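Local coordinates for putative hemolysin (Streptococcus mutans UA159, PDB 2RK5), which is a CBS-domain membrane protein of the CorC/HlyC type, possibly binding flavin adenine dinucleotide, seen here as its transporter-associated domain, at the interface of chains A and B. Numbering follows the deposited sequence. Chains: chain A/B, Putative hemolysin.

Contact 1 and contact 2 are neighbouring parts of one two-fold symmetric interface, the centres of their C-alpha atoms about 10 Å apart. Contact 1 lies on the two-fold axis, where like residues of the two chains meet; contact 2 lies off the axis and therefore occurs twice, once with the chains exchanged. A:Arg77, at the start of strand 77-85, and B:Gly76 belong to both, so one guanidinium serves the central water and the partner's turn alike. A mixed centre, isoleucine-leucine packing beside a water shared by two arginines, flanked by hydrogen bonds and a salt bridge, would suit a specific dimer, although the crystal alone does not prove it.

Contact 1: the interface of chains A and B. Residues chain A 42-43, 46-48, 76-77; chain B 42-43, 46-48, 76-77.
A:Ile48 and B:Leu42 cross at about a right angle, the CG1 methylene of the isoleucine lying against the base of the leucine side chain, 3.5 Å from CB. A:Ile48 CG1 stands anti to its own carbonyl carbon (chi1 -56°), which sends the longer branch over to the partner; its tip, CD1, then meets CD1 of B:Ile48 at 3.8 Å, again with the chains crossed. A beta-branched isoleucine suits this place, since its longer branch packs CG1 on the apolar leucine while CD1 meets its twin. The two arginines cross obliquely, A:Arg77 CD and B:Arg77 CD 4.0 Å apart and their guanidinium planes 84° from each other. CG is anti to the backbone N (chi1 -157°) and the chain bends at chi2, so that the guanidinium of A:Arg77 has B:Gly76 CA in plane at its edge, and B:Arg77 likewise A:Gly76 CA. Glycine suits this turn: its phi is positive, and no side chain obstructs the guanidinium. Water 1 lies in plane at the edge of both guanidiniums, 3.0 Å from A:Arg77 NH1 and 3.0 Å from B:Gly76 O; the twin pair completes four polar contacts. Long, many-donor arginine can reach both water and turn. The shared water probably eases the repulsion between like charges, whose A:Arg77 and B:Arg77 NH1 atoms lie 5.3 Å apart. The patch straddles the two-fold axis, joining helix 37-45 and the loop after it to the turn before strand 77-85.

Contact 2: the interface of chains A and B. Residues chain A 33-36, 39, 77; chain B 73-76.
B:Asp75 OD1, a carboxylate oxygen, is gripped by two backbone N-H groups: A:Asp35 N at 2.8 Å and A:Thr36 N at 3.0 Å, both nearly straight (160° at H) and both arriving from above the carboxylate plane. The other oxygen, OD2, offers its syn lone pair to the A:Thr36 hydroxyl, OG1, at 2.7 Å. That hydroxyl sits between its own backbone N and carbonyl carbon (chi1 66°), where it also accepts from A:Gly39 N; threonine is thus the N-cap of helix 37-45, whose dipole may help hold the partner's acid. B:Asp75 CG is anti to its backbone N (chi1 -165°), which extends the carboxylate into chain A. A:Arg77 crosses this side chain at about a right angle and grips the main-chain B:Asp75 O end-on, NH1 and NH2 each 3.0 Å away through somewhat bent bonds, NH1 in the carbonyl plane on a lone pair, NH2 nearly along the C=O axis. NH2 also forms a salt bridge with B:Asp75 OD2 at 3.1 Å, without a directed hydrogen bond, so arginine serves both carbonyl and charge. With the N-H donors it would tend to keep the aspartate ionised, though A:Asp35 OD2, 4.9 Å from B:Asp75 OD1, would partly oppose this. A:Asn33 ND2 donates almost straight to B:Val73 O at 3.1 Å, from above the carbonyl plane, and water 2 joins A:Asn33 O to B:Gly76 N. Here the turn between strands 72-74 and 77-85 of chain B enters the loop before helix 37-45 of chain A.

Contact 1: the interface of chains A and B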
ATOM      1  N   LEU A  42       5.427  -1.955   4.387  1.00  8.34           N
ATOM      2  CA  LEU A  42       4.064  -2.465   4.085  1.00  9.57           C
ATOM      3  C   LEU A  42       4.051  -3.978   3.835  1.00 10.10           C
ATOM      4  O   LEU A  42       3.122  -4.711   4.261  1.00 10.99           O
ATOM      5  CB  LEU A  42       3.430  -1.754   2.877  1.00  9.71           C
ATOM      6  CG  LEU A  42       3.044  -0.293   3.151  1.00 13.41           C
ATOM      7  CD1 LEU A  42       2.636   0.388   1.830  1.00 14.57           C
ATOM      8  CD2 LEU A  42       1.915  -0.181   4.186  1.00 15.35           C
ATOM      9  N   THR A  43       5.077  -4.459   3.133  1.00 11.09           N
ATOM     10  CA  THR A  43       5.189  -5.909   2.884  1.00 12.33           C
ATOM     11  C   THR A  43       5.469  -6.651   4.195  1.00 11.78           C
ATOM     12  O   THR A  43       5.012  -7.797   4.375  1.00 12.97           O
ATOM     13  CB  THR A  43       6.241  -6.214   1.824  1.00 14.48           C
ATOM     14  OG1 THR A  43       7.481  -5.753   2.279  1.00 20.31           O
ATOM     15  CG2 THR A  43       5.948  -5.503   0.582  1.00 14.11           C
ATOM     16  N   GLY A  46       1.912  -6.198   6.307  1.00 19.12           N
ATOM     17  CA  GLY A  46       0.827  -6.851   5.572  1.00 20.14           C
ATOM     18  C   GLY A  46      -0.550  -6.226   5.676  1.00 20.87           C
ATOM     19  O   GLY A  46      -1.547  -6.903   5.429  1.00 21.95           O
ATOM     20  N   THR A  47      -0.602  -4.923   5.947  1.00 21.51           N
ATOM     21  CA  THR A  47      -1.832  -4.203   6.320  1.00 21.91           C
ATOM     22  C   THR A  47      -1.693  -2.739   5.998  1.00 21.55           C
ATOM     23  O   THR A  47      -0.674  -2.202   6.269  1.00 21.81           O
ATOM     24  CB  THR A  47      -2.071  -4.310   7.866  1.00 23.41           C
ATOM     25  OG1 THR A  47      -0.987  -3.710   8.587  1.00 26.27           O
ATOM     26  CG2 THR A  47      -2.133  -5.760   8.278  1.00 24.20           C
ATOM     27  N   ILE A  48      -2.700  -2.080   5.445  1.00 18.84           N
ATOM     28  CA  ILE A  48      -2.637  -0.637   5.428  1.00 18.97           C
ATOM     29  C   ILE A  48      -2.946  -0.136   6.860  1.00 17.59           C
ATOM     30  O   ILE A  48      -4.087  -0.287   7.314  1.00 18.48           O
ATOM     31  CB  ILE A  48      -3.640  -0.027   4.400  1.00 17.99           C
ATOM     32  CG1 ILE A  48      -3.377  -0.602   3.003  1.00 19.99           C
ATOM     33  CG2 ILE A  48      -3.522   1.524   4.373  1.00 18.12           C
ATOM     34  CD1 ILE A  48      -1.907  -0.507   2.514  1.00 20.67           C
ATOM     35  N   GLY A  76      -3.926   4.757   1.101  1.00 16.47           N
ATOM     36  CA  GLY A  76      -3.265   3.446   1.233  1.00 17.00           C
ATOM     37  C   GLY A  76      -1.749   3.449   1.126  1.00 18.04           C
ATOM     38  O   GLY A  76      -1.088   2.388   1.199  1.00 21.71           O
ATOM     39  N   ARG A  77      -1.157   4.619   0.914  0.50 16.88           N
ATOM     40  CA  ARG A  77       0.298   4.697   0.848  0.50 15.78           C
ATOM     41  C   ARG A  77       0.806   5.203   2.194  0.50 14.84           C
ATOM     42  O   ARG A  77       0.331   6.208   2.686  0.50 13.18           O
ATOM     43  CB  ARG A  77       0.751   5.633  -0.281  0.50 16.01           C
ATOM     44  CG  ARG A  77       2.170   5.357  -0.769  0.50 17.06           C
ATOM     45  CD  ARG A  77       2.337   3.939  -1.310  0.50 17.39           C
ATOM     46  NE  ARG A  77       3.751   3.586  -1.460  0.50 14.67           N
ATOM     47  CZ  ARG A  77       4.235   2.354  -1.636  0.50 13.74           C
ATOM     48  NH1 ARG A  77       3.443   1.285  -1.638  0.50 13.53           N
ATOM     49  NH2 ARG A  77       5.528   2.182  -1.807  0.50 14.33           N
TER
ATOM     50  N   LEU B  42      -6.984  -1.573  -1.125  1.00  8.34           N
ATOM     51  CA  LEU B  42      -5.980  -1.876  -0.072  1.00  9.57           C
ATOM     52  C   LEU B  42      -6.521  -1.618   1.340  1.00 10.10           C
ATOM     53  O   LEU B  42      -6.254  -2.385   2.300  1.00 10.99           O
ATOM     54  CB  LEU B  42      -4.680  -1.076  -0.261  1.00  9.71           C
ATOM     55  CG  LEU B  42      -3.847  -1.525  -1.471  1.00 13.41           C
ATOM     56  CD1 LEU B  42      -2.696  -0.525  -1.704  1.00 14.57           C
ATOM     57  CD2 LEU B  42      -3.296  -2.947  -1.294  1.00 15.35           C
ATOM     58  N   THR B  43      -7.280  -0.532   1.482  1.00 11.09           N
ATOM     59  CA  THR B  43      -7.896  -0.224   2.786  1.00 12.33           C
ATOM     60  C   THR B  43      -8.964  -1.268   3.127  1.00 11.78           C
ATOM     61  O   THR B  43      -9.160  -1.600   4.313  1.00 12.97           O
ATOM     62  CB  THR B  43      -8.457   1.192   2.819  1.00 14.48           C
ATOM     63  OG1 THR B  43      -9.444   1.305   1.833  1.00 20.31           O
ATOM     64  CG2 THR B  43      -7.419   2.170   2.500  1.00 14.11           C
ATOM     65  N   GLY B  46      -6.729  -4.716   3.785  1.00 19.12           N
ATOM     66  CA  GLY B  46      -5.839  -4.505   4.927  1.00 20.14           C
ATOM     67  C   GLY B  46      -4.496  -5.207   4.895  1.00 20.87           C
ATOM     68  O   GLY B  46      -3.882  -5.397   5.944  1.00 21.95           O
ATOM     69  N   THR B  47      -4.001  -5.505   3.695  1.00 21.51           N
ATOM     70  CA  THR B  47      -2.843  -6.389   3.473  1.00 21.91           C
ATOM     71  C   THR B  47      -2.197  -6.075   2.150  1.00 21.55           C
ATOM     72  O   THR B  47      -2.899  -5.893   1.215  1.00 21.81           O
ATOM     73  CB  THR B  47      -3.312  -7.884   3.408  1.00 23.41           C
ATOM     74  OG1 THR B  47      -4.217  -8.082   2.316  1.00 26.27           O
ATOM     75  CG2 THR B  47      -4.049  -8.247   4.673  1.00 24.20           C
ATOM     76  N   ILE B  48      -0.878  -6.025   2.049  1.00 18.84           N
ATOM     77  CA  ILE B  48      -0.300  -6.018   0.725  1.00 18.97           C
ATOM     78  C   ILE B  48      -0.404  -7.455   0.159  1.00 17.59           C
ATOM     79  O   ILE B  48       0.274  -8.351   0.674  1.00 18.48           O
ATOM     80  CB  ILE B  48       1.184  -5.537   0.744  1.00 17.99           C
ATOM     81  CG1 ILE B  48       1.280  -4.149   1.389  1.00 19.99           C
ATOM     82  CG2 ILE B  48       1.767  -5.500  -0.698  1.00 18.12           C
ATOM     83  CD1 ILE B  48       0.325  -3.077   0.800  1.00 20.67           C
ATOM     84  N   GLY B  76       4.790  -2.799  -2.911  1.00 16.47           N
ATOM     85  CA  GLY B  76       3.638  -2.602  -2.013  1.00 17.00           C
ATOM     86  C   GLY B  76       2.453  -1.852  -2.602  1.00 18.04           C
ATOM     87  O   GLY B  76       1.433  -1.608  -1.920  1.00 21.71           O
ATOM     88  N   ARG B  77       2.562  -1.435  -3.858  0.50 16.88           N
ATOM     89  CA  ARG B  77       1.444  -0.750  -4.497  0.50 15.78           C
ATOM     90  C   ARG B  77       0.714  -1.758  -5.379  0.50 14.84           C
ATOM     91  O   ARG B  77       1.336  -2.431  -6.178  0.50 13.18           O
ATOM     92  CB  ARG B  77       1.930   0.440  -5.334  0.50 16.01           C
ATOM     93  CG  ARG B  77       0.856   1.498  -5.569  0.50 17.06           C
ATOM     94  CD  ARG B  77       0.325   2.093  -4.267  0.50 17.39           C
ATOM     95  NE  ARG B  77      -0.912   2.846  -4.487  0.50 14.67           N
ATOM     96  CZ  ARG B  77      -1.765   3.243  -3.539  0.50 13.74           C
ATOM     97  NH1 ARG B  77      -1.583   2.930  -2.259  0.50 13.53           N
ATOM     98  NH2 ARG B  77      -2.818   3.958  -3.870  0.50 14.33           N
TER
HETATM   99  O   HOH W   1       0.534   1.161  -1.031  0.50 33.15           O

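Contact 2: the interface of chains A and B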
ATOM      1  N   ASN A  33      10.706  -7.736  -4.542  1.00 15.43           N
ATOM      2  CA  ASN A  33       9.682  -6.859  -5.146  1.00 15.50           C
ATOM      3  C   ASN A  33       9.448  -5.576  -4.363  1.00 14.52           C
ATOM      4  O   ASN A  33       8.351  -5.001  -4.391  1.00 15.19           O
ATOM      5  CB  ASN A  33       8.341  -7.600  -5.368  1.00 15.91           C
ATOM      6  CG  ASN A  33       7.409  -6.891  -6.384  1.00 17.10           C
ATOM      7  OD1 ASN A  33       7.861  -6.081  -7.184  1.00 22.56           O
ATOM      8  ND2 ASN A  33       6.103  -7.228  -6.364  1.00 17.98           N
ATOM      9  N   VAL A  34      10.494  -5.131  -3.660  1.00 12.48           N
ATOM     10  CA  VAL A  34      10.477  -3.887  -2.939  1.00 11.20           C
ATOM     11  C   VAL A  34      11.648  -2.982  -3.311  1.00  9.08           C
ATOM     12  O   VAL A  34      12.789  -3.443  -3.366  1.00  9.48           O
ATOM     13  CB  VAL A  34      10.516  -4.196  -1.403  1.00 11.13           C
ATOM     14  CG1 VAL A  34      10.857  -2.976  -0.558  1.00 12.82           C
ATOM     15  CG2 VAL A  34       9.179  -4.806  -1.023  1.00 14.22           C
ATOM     16  N   ASP A  35      11.337  -1.699  -3.490  1.00  8.67           N
ATOM     17  CA  ASP A  35      12.335  -0.683  -3.777  1.00  8.83           C
ATOM     18  C   ASP A  35      12.499   0.394  -2.740  1.00  8.65           C
ATOM     19  O   ASP A  35      13.562   1.022  -2.692  1.00  8.84           O
ATOM     20  CB  ASP A  35      12.020  -0.058  -5.134  1.00  9.99           C
ATOM     21  CG  ASP A  35      12.173  -1.076  -6.257  1.00 12.84           C
ATOM     22  OD1 ASP A  35      13.262  -1.684  -6.369  1.00 17.87           O
ATOM     23  OD2 ASP A  35      11.213  -1.262  -6.994  1.00 20.35           O
ATOM     24  N   THR A  36      11.444   0.651  -1.962  1.00  7.80           N
ATOM     25  CA  THR A  36      11.485   1.772  -1.019  1.00  7.72           C
ATOM     26  C   THR A  36      11.186   1.315   0.397  1.00  7.61           C
ATOM     27  O   THR A  36      10.728   0.204   0.632  1.00  8.86           O
ATOM     28  CB  THR A  36      10.419   2.856  -1.353  1.00  7.93           C
ATOM     29  OG1 THR A  36       9.095   2.337  -1.164  1.00  9.88           O
ATOM     30  CG2 THR A  36      10.565   3.346  -2.763  1.00  8.75           C
ATOM     31  N   GLY A  39       7.637   0.409   0.908  1.00  7.37           N
ATOM     32  CA  GLY A  39       7.367  -0.909   0.360  1.00  8.32           C
ATOM     33  C   GLY A  39       7.826  -1.984   1.325  1.00  7.58           C
ATOM     34  O   GLY A  39       7.138  -2.999   1.521  1.00  8.80           O
ATOM     35  N   ARG A  77      -1.157   4.619   0.914  0.50 16.88           N
ATOM     36  CA  ARG A  77       0.298   4.697   0.848  0.50 15.78           C
ATOM     37  C   ARG A  77       0.806   5.203   2.194  0.50 14.84           C
ATOM     38  O   ARG A  77       0.331   6.208   2.686  0.50 13.18           O
ATOM     39  CB  ARG A  77       0.751   5.633  -0.281  0.50 16.01           C
ATOM     40  CG  ARG A  77       2.170   5.357  -0.769  0.50 17.06           C
ATOM     41  CD  ARG A  77       2.337   3.939  -1.310  0.50 17.39           C
ATOM     42  NE  ARG A  77       3.751   3.586  -1.460  0.50 14.67           N
ATOM     43  CZ  ARG A  77       4.235   2.354  -1.636  0.50 13.74           C
ATOM     44  NH1 ARG A  77       3.443   1.285  -1.638  0.50 13.53           N
ATOM     45  NH2 ARG A  77       5.528   2.182  -1.807  0.50 14.33           N
TER
ATOM     46  N   VAL B  73       1.281  -6.060  -8.563  1.00 10.40           N
ATOM     47  CA  VAL B  73       1.759  -5.363  -7.394  1.00 11.40           C
ATOM     48  C   VAL B  73       3.230  -4.998  -7.594  1.00 11.97           C
ATOM     49  O   VAL B  73       4.014  -5.805  -8.085  1.00 12.92           O
ATOM     50  CB  VAL B  73       1.637  -6.268  -6.161  1.00 11.78           C
ATOM     51  CG1 VAL B  73       2.200  -5.588  -4.910  1.00 13.57           C
ATOM     52  CG2 VAL B  73       0.185  -6.671  -5.935  1.00 12.64           C
ATOM     53  N   LYS B  74       3.592  -3.785  -7.190  1.00 12.16           N
ATOM     54  CA  LYS B  74       4.946  -3.229  -7.336  1.00 13.43           C
ATOM     55  C   LYS B  74       5.266  -2.458  -6.046  1.00 12.89           C
ATOM     56  O   LYS B  74       4.531  -1.530  -5.692  1.00 12.65           O
ATOM     57  CB  LYS B  74       5.021  -2.241  -8.506  1.00 14.78           C
ATOM     58  CG  LYS B  74       4.503  -2.661  -9.899  1.00 18.84           C
ATOM     59  CD  LYS B  74       4.769  -1.551 -10.988  1.00 18.59           C
ATOM     60  CE  LYS B  74       3.897  -1.731 -12.249  1.00 21.83           C
ATOM     61  NZ  LYS B  74       3.995  -0.535 -13.191  1.00 23.22           N
ATOM     62  N   ASP B  75       6.329  -2.823  -5.326  1.00 12.05           N
ATOM     63  CA  ASP B  75       6.757  -2.069  -4.140  1.00 13.12           C
ATOM     64  C   ASP B  75       5.637  -1.808  -3.135  1.00 13.98           C
ATOM     65  O   ASP B  75       5.505  -0.703  -2.633  1.00 14.43           O
ATOM     66  CB  ASP B  75       7.322  -0.707  -4.569  1.00 11.68           C
ATOM     67  CG  ASP B  75       8.112  -0.026  -3.459  1.00 11.00           C
ATOM     68  OD1 ASP B  75       8.871  -0.721  -2.756  1.00  9.34           O
ATOM     69  OD2 ASP B  75       8.004   1.203  -3.327  1.00 11.01           O
ATOM     70  N   GLY B  76       4.790  -2.799  -2.911  1.00 16.47           N
ATOM     71  CA  GLY B  76       3.638  -2.602  -2.013  1.00 17.00           C
ATOM     72  C   GLY B  76       2.453  -1.852  -2.602  1.00 18.04           C
ATOM     73  O   GLY B  76       1.433  -1.608  -1.920  1.00 21.71           O
TER
HETATM   74  O   HOH W   2       5.623  -5.516  -3.495  1.00 26.83           O
HETATM   75  O   HOH W   3       0.534   1.161  -1.031  0.50 33.15           O